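Local coordinates for protein BamaA.19900.a (Balamuthia mandrillaris, PDB 6VZZ) that binds glucose and, as a glucokinase of the actin-like ATPase clan, probably phosphorylates it with ATP to glucose 6-phosphate, at residues L22-R26 / D88-V92; V39-I43 / N379-A385; D71-I76 / T122-L126; F79-S83 / L131-F136. The contacts are given in a common frame with arbitrary orientation. Residues are numbered along the deposited sequence.

Contact 1: L22-R26 / D88-V92; sequences LKQWR and DLLGV
The C-terminal end of helix 72-90 packs against helical residues 22-25, where R26 N is hydrogen-bonded to L22 O (3.2 Å). L90 is the last residue of helix 72-90, and G91 departs from helical geometry with phi 73°, a value favourable to glycine. The register is set by CA pairs L22-L89 (6.4 Å) and R26-L90 (5.7 Å). The apolar part is built from L22, L89 and L90, all in m,t rotamers: L22 CD1 lies 3.7 Å from L89 CD1, and L90 CD2 3.9 Å from L22 CB. W25 CB sits 4.3 Å from L90 CD2. L90 CD2 also makes a van der Waals contact with the backbone at L22 O (3.5 Å). The polar part is a single hydrogen bond: R26, with chi1 p and chi2 and chi3 t, extends so that NH1 donates to L89 O at 2.7 Å (157°). An arginine thus meets a helix C-terminal carbonyl, where such groups lack intrahelical donors. Helix 16-25 also rests on strand 47-54, L22 and W25 both touching L52, while V92 O accepts from Y37 OH of strand 37-43.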
# COMPACT_ATOMS: atom_id res chain seq x y z
N LEU A 22 -17.27 -34.14 -19.21
CA LEU A 22 -16.47 -35.03 -18.36
C LEU A 22 -16.41 -36.44 -18.93
O LEU A 22 -15.43 -37.16 -18.69
CB LEU A 22 -17.02 -35.04 -16.94
CG LEU A 22 -17.00 -33.65 -16.30
CD1 LEU A 22 -17.73 -33.65 -14.97
CD2 LEU A 22 -15.56 -33.16 -16.14
N LYS A 23 -17.43 -36.87 -19.68
CA LYS A 23 -17.35 -38.16 -20.35
C LYS A 23 -16.24 -38.15 -21.40
O LYS A 23 -15.50 -39.13 -21.54
CB LYS A 23 -18.68 -38.54 -21.00
CG LYS A 23 -19.83 -38.73 -20.02
CD LYS A 23 -21.06 -39.35 -20.70
CE LYS A 23 -22.30 -39.19 -19.84
NZ LYS A 23 -23.33 -40.20 -20.17
N GLN A 24 -16.10 -37.04 -22.13
CA GLN A 24 -15.02 -36.95 -23.11
C GLN A 24 -13.66 -36.95 -22.42
O GLN A 24 -12.70 -37.53 -22.93
CB GLN A 24 -15.19 -35.69 -23.97
CG GLN A 24 -16.38 -35.73 -24.94
CD GLN A 24 -16.60 -34.41 -25.69
OE1 GLN A 24 -16.61 -33.33 -25.09
NE2 GLN A 24 -16.78 -34.50 -27.00
N TRP A 25 -13.56 -36.32 -21.25
CA TRP A 25 -12.27 -36.19 -20.57
C TRP A 25 -11.72 -37.53 -20.12
O TRP A 25 -10.52 -37.81 -20.26
CB TRP A 25 -12.39 -35.26 -19.37
CG TRP A 25 -12.33 -33.81 -19.70
CD1 TRP A 25 -12.43 -33.24 -20.94
CD2 TRP A 25 -12.15 -32.73 -18.78
NE1 TRP A 25 -12.33 -31.88 -20.84
CE2 TRP A 25 -12.15 -31.53 -19.53
CE3 TRP A 25 -11.99 -32.66 -17.39
CZ2 TRP A 25 -12.00 -30.28 -18.94
CZ3 TRP A 25 -11.83 -31.42 -16.80
CH2 TRP A 25 -11.84 -30.24 -17.58
N ARG A 26 -12.59 -38.38 -19.56
CA ARG A 26 -12.13 -39.54 -18.81
C ARG A 26 -11.59 -40.68 -19.68
O ARG A 26 -11.01 -41.62 -19.12
CB ARG A 26 -13.27 -40.06 -17.94
CG ARG A 26 -14.41 -40.63 -18.74
CD ARG A 26 -15.59 -40.86 -17.84
NE ARG A 26 -16.65 -41.62 -18.47
CZ ARG A 26 -17.92 -41.54 -18.11
NH1 ARG A 26 -18.27 -40.72 -17.13
NH2 ARG A 26 -18.84 -42.27 -18.74
N ASP A 88 -18.25 -39.49 -9.50
CA ASP A 88 -19.06 -40.47 -10.21
C ASP A 88 -18.93 -40.35 -11.72
O ASP A 88 -19.30 -41.29 -12.43
CB ASP A 88 -20.52 -40.34 -9.83
CG ASP A 88 -20.89 -41.17 -8.63
OD1 ASP A 88 -20.27 -42.25 -8.46
OD2 ASP A 88 -21.79 -40.76 -7.87
N LEU A 89 -18.43 -39.23 -12.23
CA LEU A 89 -18.27 -39.04 -13.66
C LEU A 89 -16.83 -39.19 -14.14
O LEU A 89 -16.62 -39.54 -15.30
CB LEU A 89 -18.78 -37.65 -14.08
CG LEU A 89 -20.29 -37.40 -13.95
CD1 LEU A 89 -20.59 -35.92 -14.12
CD2 LEU A 89 -21.06 -38.22 -14.97
N LEU A 90 -15.85 -38.92 -13.29
CA LEU A 90 -14.45 -39.02 -13.68
C LEU A 90 -13.71 -40.18 -13.06
O LEU A 90 -12.74 -40.67 -13.65
CB LEU A 90 -13.70 -37.73 -13.33
CG LEU A 90 -14.00 -36.47 -14.12
CD1 LEU A 90 -13.06 -35.38 -13.65
CD2 LEU A 90 -13.81 -36.74 -15.59
N GLY A 91 -14.11 -40.63 -11.87
CA GLY A 91 -13.37 -41.68 -11.20
C GLY A 91 -12.03 -41.24 -10.62
O GLY A 91 -11.74 -41.51 -9.45
N VAL A 92 -11.20 -40.56 -11.42
CA VAL A 92 -9.83 -40.24 -11.05
C VAL A 92 -9.78 -38.95 -10.24
O VAL A 92 -10.40 -37.95 -10.61
CB VAL A 92 -8.93 -40.15 -12.30
CG1 VAL A 92 -7.52 -39.73 -11.92
CG2 VAL A 92 -8.88 -41.50 -12.99

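Contact 2: V39-I43 / N379-A385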
# COMPACT_ATOMS: atom_id res chain seq x y z
N VAL A 39 -8.45 -28.37 -9.88
CA VAL A 39 -9.65 -27.74 -9.34
C VAL A 39 -9.36 -26.28 -9.03
O VAL A 39 -8.33 -25.96 -8.42
CB VAL A 39 -10.15 -28.46 -8.08
CG1 VAL A 39 -11.35 -27.72 -7.46
CG2 VAL A 39 -10.52 -29.90 -8.39
N GLY A 40 -10.26 -25.40 -9.42
CA GLY A 40 -10.18 -23.99 -9.05
C GLY A 40 -11.49 -23.53 -8.45
O GLY A 40 -12.56 -23.91 -8.92
N VAL A 41 -11.39 -22.71 -7.40
CA VAL A 41 -12.57 -22.25 -6.67
C VAL A 41 -12.47 -20.75 -6.46
O VAL A 41 -11.41 -20.24 -6.05
CB VAL A 41 -12.74 -22.96 -5.32
CG1 VAL A 41 -14.07 -22.57 -4.68
CG2 VAL A 41 -12.66 -24.45 -5.51
N ASP A 42 -13.57 -20.04 -6.71
CA ASP A 42 -13.73 -18.61 -6.46
C ASP A 42 -14.76 -18.48 -5.34
O ASP A 42 -15.97 -18.58 -5.59
CB ASP A 42 -14.15 -17.88 -7.73
CG ASP A 42 -14.50 -16.41 -7.48
OD1 ASP A 42 -14.15 -15.87 -6.41
OD2 ASP A 42 -15.12 -15.79 -8.38
N ILE A 43 -14.30 -18.27 -4.12
CA ILE A 43 -15.19 -18.10 -2.97
C ILE A 43 -15.41 -16.61 -2.78
O ILE A 43 -14.56 -15.90 -2.24
CB ILE A 43 -14.63 -18.75 -1.71
CG1 ILE A 43 -14.45 -20.25 -1.91
CG2 ILE A 43 -15.57 -18.49 -0.54
CD1 ILE A 43 -13.78 -20.95 -0.73
N ASN A 379 -14.09 -15.04 -15.60
CA ASN A 379 -13.81 -15.16 -14.17
C ASN A 379 -12.30 -15.24 -14.02
O ASN A 379 -11.69 -16.30 -14.11
CB ASN A 379 -14.54 -16.34 -13.54
CG ASN A 379 -14.72 -16.17 -12.04
OD1 ASN A 379 -13.90 -15.52 -11.39
ND2 ASN A 379 -15.79 -16.72 -11.49
N LEU A 380 -11.69 -14.08 -13.84
CA LEU A 380 -10.24 -14.01 -13.72
C LEU A 380 -9.75 -14.73 -12.47
O LEU A 380 -8.64 -15.26 -12.46
CB LEU A 380 -9.78 -12.55 -13.73
CG LEU A 380 -9.84 -11.83 -15.09
CD1 LEU A 380 -9.63 -10.33 -14.92
CD2 LEU A 380 -8.79 -12.39 -16.04
N ASN A 381 -10.57 -14.75 -11.42
CA ASN A 381 -10.22 -15.47 -10.20
C ASN A 381 -10.02 -16.95 -10.48
O ASN A 381 -9.07 -17.56 -9.98
CB ASN A 381 -11.31 -15.29 -9.15
CG ASN A 381 -11.49 -13.84 -8.75
OD1 ASN A 381 -10.85 -12.95 -9.30
ND2 ASN A 381 -12.38 -13.60 -7.79
N LEU A 382 -10.92 -17.55 -11.27
CA LEU A 382 -10.81 -18.97 -11.57
C LEU A 382 -9.58 -19.25 -12.41
O LEU A 382 -8.88 -20.25 -12.17
CB LEU A 382 -12.07 -19.46 -12.28
CG LEU A 382 -13.35 -19.53 -11.46
CD1 LEU A 382 -14.49 -19.92 -12.35
CD2 LEU A 382 -13.20 -20.51 -10.31
N HIS A 383 -9.28 -18.39 -13.39
CA HIS A 383 -8.05 -18.55 -14.16
C HIS A 383 -6.84 -18.50 -13.24
O HIS A 383 -5.94 -19.34 -13.34
CB HIS A 383 -7.94 -17.47 -15.24
CG HIS A 383 -8.76 -17.74 -16.46
ND1 HIS A 383 -9.98 -17.15 -16.70
CD2 HIS A 383 -8.52 -18.54 -17.53
CE1 HIS A 383 -10.46 -17.57 -17.85
NE2 HIS A 383 -9.59 -18.41 -18.38
N GLY A 384 -6.81 -17.52 -12.33
CA GLY A 384 -5.69 -17.41 -11.41
C GLY A 384 -5.56 -18.62 -10.50
O GLY A 384 -4.48 -19.19 -10.35
N ALA A 385 -6.68 -19.04 -9.91
CA ALA A 385 -6.65 -20.22 -9.05
C ALA A 385 -6.15 -21.44 -9.81
O ALA A 385 -5.40 -22.25 -9.26
CB ALA A 385 -8.02 -20.48 -8.44
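This is a strand-to-helix contact in which the C-terminal helix 380-389 returns, 336 residues later, to cover one face of the central strand of the N-terminal five-stranded sheet. The short segments 39-43 and 380-385 run at 140° with axes 7.0 Å apart. G40 CA is 4.2 Å from A385 CB, and the two CA atoms stand only 5.2 Å apart; a CB on G40 would point at the helix and come within 3.6 Å of L382 O and 3.7 Å of A385 CB, consistent with a close fit at glycine. The CA-to-CB bond of D42 points toward the helix, those of V39, V41 and I43 away. L382 fills the interval, with CD2 3.7 Å from G40 O and 3.8 Å from D42 CB. D42 begins the Asp-X-Gly-Gly-Thr signature of this family, the phosphate-1 motif of the actin-like ATPase fold, whose turn faces the nucleotide phosphates in relatives. Its carboxylate meets the start of the helix: N381 ND2 donates to D42 OD1 at 3.2 Å and an almost linear 174°, and N379 ND2, from the N-cap residue, makes a weak bond of 3.3 Å to D42 OD2. N381 OD1 is bonded to T150 OG1, and N381 also touches D146 of the glucose pocket.

Contact 3: D71-I76 / T122-L126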
# COMPACT_ATOMS: atom_id res chain seq x y z
N ASP A 71 -21.88 -18.73 4.39
CA ASP A 71 -21.12 -19.27 5.51
C ASP A 71 -20.38 -20.52 5.05
O ASP A 71 -20.72 -21.14 4.04
CB ASP A 71 -22.01 -19.51 6.76
CG ASP A 71 -22.83 -20.80 6.71
OD1 ASP A 71 -22.75 -21.58 5.75
OD2 ASP A 71 -23.59 -21.03 7.67
N THR A 72 -19.33 -20.87 5.80
CA THR A 72 -18.44 -21.94 5.35
C THR A 72 -19.05 -23.32 5.54
O THR A 72 -18.68 -24.25 4.81
CB THR A 72 -17.10 -21.85 6.09
OG1 THR A 72 -17.33 -21.82 7.51
CG2 THR A 72 -16.34 -20.58 5.67
N ARG A 73 -19.98 -23.49 6.49
CA ARG A 73 -20.63 -24.79 6.64
C ARG A 73 -21.45 -25.13 5.40
O ARG A 73 -21.48 -26.29 4.96
CB ARG A 73 -21.51 -24.82 7.89
CG ARG A 73 -20.83 -24.33 9.20
CD ARG A 73 -19.56 -25.10 9.58
NE ARG A 73 -18.37 -24.59 8.90
CZ ARG A 73 -17.18 -25.19 8.91
NH1 ARG A 73 -17.02 -26.33 9.57
NH2 ARG A 73 -16.15 -24.67 8.25
N LYS A 74 -22.11 -24.13 4.81
CA LYS A 74 -22.83 -24.37 3.56
C LYS A 74 -21.87 -24.64 2.40
O LYS A 74 -22.22 -25.40 1.49
CB LYS A 74 -23.74 -23.18 3.24
N LEU A 75 -20.68 -24.06 2.42
CA LEU A 75 -19.67 -24.39 1.42
C LEU A 75 -19.24 -25.85 1.53
O LEU A 75 -19.14 -26.56 0.52
CB LEU A 75 -18.46 -23.47 1.55
CG LEU A 75 -18.61 -22.06 0.99
CD1 LEU A 75 -17.28 -21.32 1.04
CD2 LEU A 75 -19.14 -22.11 -0.44
N ILE A 76 -18.98 -26.32 2.75
CA ILE A 76 -18.56 -27.70 2.93
C ILE A 76 -19.59 -28.66 2.35
O ILE A 76 -19.24 -29.63 1.67
CB ILE A 76 -18.28 -27.98 4.42
CG1 ILE A 76 -17.03 -27.23 4.87
CG2 ILE A 76 -18.11 -29.48 4.70
CD1 ILE A 76 -16.78 -27.31 6.35
N THR A 122 -16.62 -20.07 13.28
CA THR A 122 -16.71 -21.33 12.54
C THR A 122 -17.39 -21.13 11.19
O THR A 122 -17.01 -21.77 10.20
CB THR A 122 -17.47 -22.37 13.35
OG1 THR A 122 -16.96 -22.41 14.69
CG2 THR A 122 -17.33 -23.75 12.72
N HIS A 123 -18.38 -20.25 11.14
CA HIS A 123 -19.14 -20.04 9.91
C HIS A 123 -18.46 -19.07 8.96
O HIS A 123 -18.92 -18.92 7.82
CB HIS A 123 -20.55 -19.58 10.26
CG HIS A 123 -21.39 -20.65 10.89
ND1 HIS A 123 -22.66 -20.96 10.46
CD2 HIS A 123 -21.12 -21.51 11.90
CE1 HIS A 123 -23.15 -21.95 11.19
NE2 HIS A 123 -22.23 -22.30 12.07
N ARG A 124 -17.39 -18.41 9.39
CA ARG A 124 -16.61 -17.54 8.53
C ARG A 124 -15.28 -18.13 8.11
O ARG A 124 -14.68 -17.65 7.15
CB ARG A 124 -16.36 -16.19 9.23
CG ARG A 124 -17.62 -15.35 9.41
CD ARG A 124 -17.31 -13.99 10.02
NE ARG A 124 -17.16 -14.08 11.47
CZ ARG A 124 -16.00 -13.94 12.12
NH1 ARG A 124 -14.88 -13.68 11.45
NH2 ARG A 124 -15.97 -14.06 13.44
N ARG A 125 -14.82 -19.18 8.79
CA ARG A 125 -13.52 -19.78 8.54
C ARG A 125 -13.67 -21.15 7.88
O ARG A 125 -14.60 -21.90 8.16
CB ARG A 125 -12.73 -19.89 9.84
CG ARG A 125 -12.41 -18.53 10.43
CD ARG A 125 -11.66 -18.57 11.74
NE ARG A 125 -11.20 -17.23 12.09
CZ ARG A 125 -10.78 -16.88 13.30
NH1 ARG A 125 -10.77 -17.77 14.29
NH2 ARG A 125 -10.38 -15.63 13.53
N LEU A 126 -12.73 -21.46 6.99
CA LEU A 126 -12.74 -22.71 6.23
C LEU A 126 -11.33 -23.28 6.25
O LEU A 126 -10.39 -22.64 5.76
CB LEU A 126 -13.22 -22.48 4.79
CG LEU A 126 -13.19 -23.67 3.82
CD1 LEU A 126 -14.14 -24.78 4.26
CD2 LEU A 126 -13.51 -23.22 2.40
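The hydroxyl of T72 lies between two backbone carbonyls of the facing segment: OG1 is 2.7 Å from T122 O and 2.8 Å from R125 O, while R73 NE donates to the same OG1 at 3.3 Å. The backbone of the same residue also reaches across, T72 N giving a 2.8 Å hydrogen bond (157°) to H123 O. D71 occupies the N-cap of helix 72-90 and divides its carboxylate between two tasks. OD1 accepts from K74 N at 2.8 Å, the capping bond, and OD2 accepts from H123 ND1 at 2.9 Å. In the ribonuclease H-like architecture of actin-like ATPases, this helix packs on the five-stranded sheet; its first turn here meets the junction between the weakly bonded helical turn 121-124 and strand 125-127. That strand lies at the edge of a small antiparallel sheet, next to strand 111-114, which leads into the glucose-pocket residues T115 and N116. R73 folds over the imidazole in a CH-pi contact, with CG 3.8 Å from the H123 ring centroid and 8° off its normal; its guanidinium carries on to a salt bridge with E130. Deeper in, contacts are aliphatic: I76 CG1 is 3.8 Å from L126 CD1, L75 CD1 is 4.4 Å from L126 CD2, and T72 CG2 is 3.8 Å from L126 CB. L75 and L126 both also touch I43 of strand 37-43.

Contact 4: F79-S83 / L131-F136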
# COMPACT_ATOMS: atom_id res chain seq x y z
N PHE A 79 -19.20 -28.43 -1.40
CA PHE A 79 -17.99 -29.10 -1.88
C PHE A 79 -18.15 -30.62 -1.82
O PHE A 79 -17.88 -31.31 -2.81
CB PHE A 79 -16.78 -28.65 -1.06
CG PHE A 79 -16.39 -27.21 -1.25
CD1 PHE A 79 -16.53 -26.59 -2.49
CD2 PHE A 79 -15.89 -26.46 -0.19
CE1 PHE A 79 -16.16 -25.25 -2.68
CE2 PHE A 79 -15.53 -25.13 -0.35
CZ PHE A 79 -15.66 -24.52 -1.60
N ASP A 80 -18.58 -31.15 -0.67
CA ASP A 80 -18.86 -32.58 -0.57
C ASP A 80 -19.78 -33.05 -1.69
O ASP A 80 -19.50 -34.04 -2.37
CB ASP A 80 -19.49 -32.91 0.79
CG ASP A 80 -18.52 -32.77 1.96
OD1 ASP A 80 -17.29 -32.65 1.71
OD2 ASP A 80 -18.98 -32.78 3.13
N SER A 81 -20.87 -32.32 -1.91
CA SER A 81 -21.84 -32.74 -2.92
C SER A 81 -21.22 -32.74 -4.32
O SER A 81 -21.28 -33.74 -5.03
CB SER A 81 -23.05 -31.82 -2.89
OG SER A 81 -23.94 -32.15 -3.93
N VAL A 82 -20.62 -31.62 -4.72
CA VAL A 82 -20.09 -31.54 -6.07
C VAL A 82 -18.86 -32.43 -6.23
O VAL A 82 -18.58 -32.89 -7.34
CB VAL A 82 -19.79 -30.08 -6.45
CG1 VAL A 82 -18.50 -29.62 -5.81
CG2 VAL A 82 -19.71 -29.93 -7.95
N SER A 83 -18.15 -32.71 -5.14
CA SER A 83 -17.03 -33.64 -5.22
C SER A 83 -17.52 -35.05 -5.56
O SER A 83 -17.00 -35.69 -6.48
CB SER A 83 -16.26 -33.64 -3.90
OG SER A 83 -15.18 -34.56 -3.93
N LEU A 131 -12.07 -30.11 3.56
CA LEU A 131 -12.36 -30.24 2.14
C LEU A 131 -12.27 -31.70 1.72
O LEU A 131 -11.42 -32.45 2.22
CB LEU A 131 -11.37 -29.42 1.33
CG LEU A 131 -11.39 -27.92 1.64
CD1 LEU A 131 -10.25 -27.21 0.91
CD2 LEU A 131 -12.72 -27.33 1.26
N PRO A 132 -13.13 -32.13 0.79
CA PRO A 132 -13.07 -33.52 0.32
C PRO A 132 -11.78 -33.81 -0.45
O PRO A 132 -11.40 -33.07 -1.36
CB PRO A 132 -14.31 -33.64 -0.58
CG PRO A 132 -14.62 -32.24 -1.01
CD PRO A 132 -14.16 -31.33 0.10
N SER A 133 -11.11 -34.89 -0.06
CA SER A 133 -9.85 -35.29 -0.68
C SER A 133 -9.95 -35.43 -2.20
O SER A 133 -8.97 -35.13 -2.90
CB SER A 133 -9.38 -36.61 -0.08
OG SER A 133 -8.88 -36.41 1.22
N PHE A 134 -11.09 -35.89 -2.73
CA PHE A 134 -11.18 -36.13 -4.16
C PHE A 134 -10.85 -34.88 -4.97
O PHE A 134 -10.06 -34.93 -5.92
CB PHE A 134 -12.56 -36.66 -4.53
CG PHE A 134 -12.71 -36.97 -5.99
CD1 PHE A 134 -12.35 -38.21 -6.48
CD2 PHE A 134 -13.18 -36.01 -6.87
CE1 PHE A 134 -12.47 -38.50 -7.82
CE2 PHE A 134 -13.29 -36.30 -8.21
CZ PHE A 134 -12.93 -37.54 -8.68
N LEU A 135 -11.43 -33.74 -4.61
CA LEU A 135 -11.17 -32.52 -5.35
C LEU A 135 -10.04 -31.70 -4.77
O LEU A 135 -9.51 -30.82 -5.45
CB LEU A 135 -12.41 -31.62 -5.42
CG LEU A 135 -13.62 -32.09 -6.24
CD1 LEU A 135 -14.66 -30.99 -6.31
CD2 LEU A 135 -13.20 -32.53 -7.63
N PHE A 136 -9.65 -31.97 -3.53
CA PHE A 136 -8.69 -31.13 -2.80
C PHE A 136 -7.63 -32.03 -2.20
O PHE A 136 -7.66 -32.33 -1.00
CB PHE A 136 -9.41 -30.29 -1.75
CG PHE A 136 -10.53 -29.47 -2.31
CD1 PHE A 136 -10.27 -28.26 -2.95
CD2 PHE A 136 -11.84 -29.92 -2.25
CE1 PHE A 136 -11.30 -27.51 -3.50
CE2 PHE A 136 -12.87 -29.17 -2.79
CZ PHE A 136 -12.60 -27.96 -3.41
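Residues 79-83 form a regular helical turn, with S83 N bonded to F79 O at 2.7 Å, whereas 131-136 is a loop that curls tightly after P132: 133-135 have helical phi/psi, and F136 N reaches back to P132 O at 3.0 Å. Closest CA pairs are D80-P132 (5.9 Å) and S83-L135 (6.0 Å). The helix belongs to the ribonuclease H-like domain of the actin-like ATPase fold, where 72-90 covers the five-stranded sheet and the loop leads on toward edge strand 141-145. Cross-segment contacts are van der Waals and aromatic. F79 and F136 make a T-shaped pair, the edge of F136 toward the face of F79, with centroids 5.5 Å apart and planes at 63°. Both rings touch V41 and L99, side chains of the sheet, so the pair fills the layer between sheet and helix. F79 CD2 also meets L131 CD2 at 3.6 Å, and F79 CB meets P132 CD at 3.9 Å. One turn along, V82 CG1 is 4.1 Å from L135 CD1. The CA-to-CB bond of S83 points toward the loop, and its OG lies 3.6 Å from P132 CB, 3.7 Å from L135 CG and 3.4 Å from F134 CB.

In the fold
Helix 72-90 supplies one side of three contacts: its first turn to contact 3, its middle to contact 4 and its last turn to contact 1. Contact 2 uses the other face of the sheet, and strand 37-43 joins the set: V41 meets F79 and F136 of contact 4, and I43 meets L75 and L126 of contact 3. Contact 4 is buried and held by van der Waals and aromatic contacts, with no hydrogen bond between its segments, although the S83 hydroxyl is enclosed in it. Contact 1 is also buried, though its centre lies about 31 Å from the chain's centre, against about 11 Å for contact 2. Contacts 2 and 3, partly buried and nearer the glucose, are richer in polar bonds, both involving an aspartate.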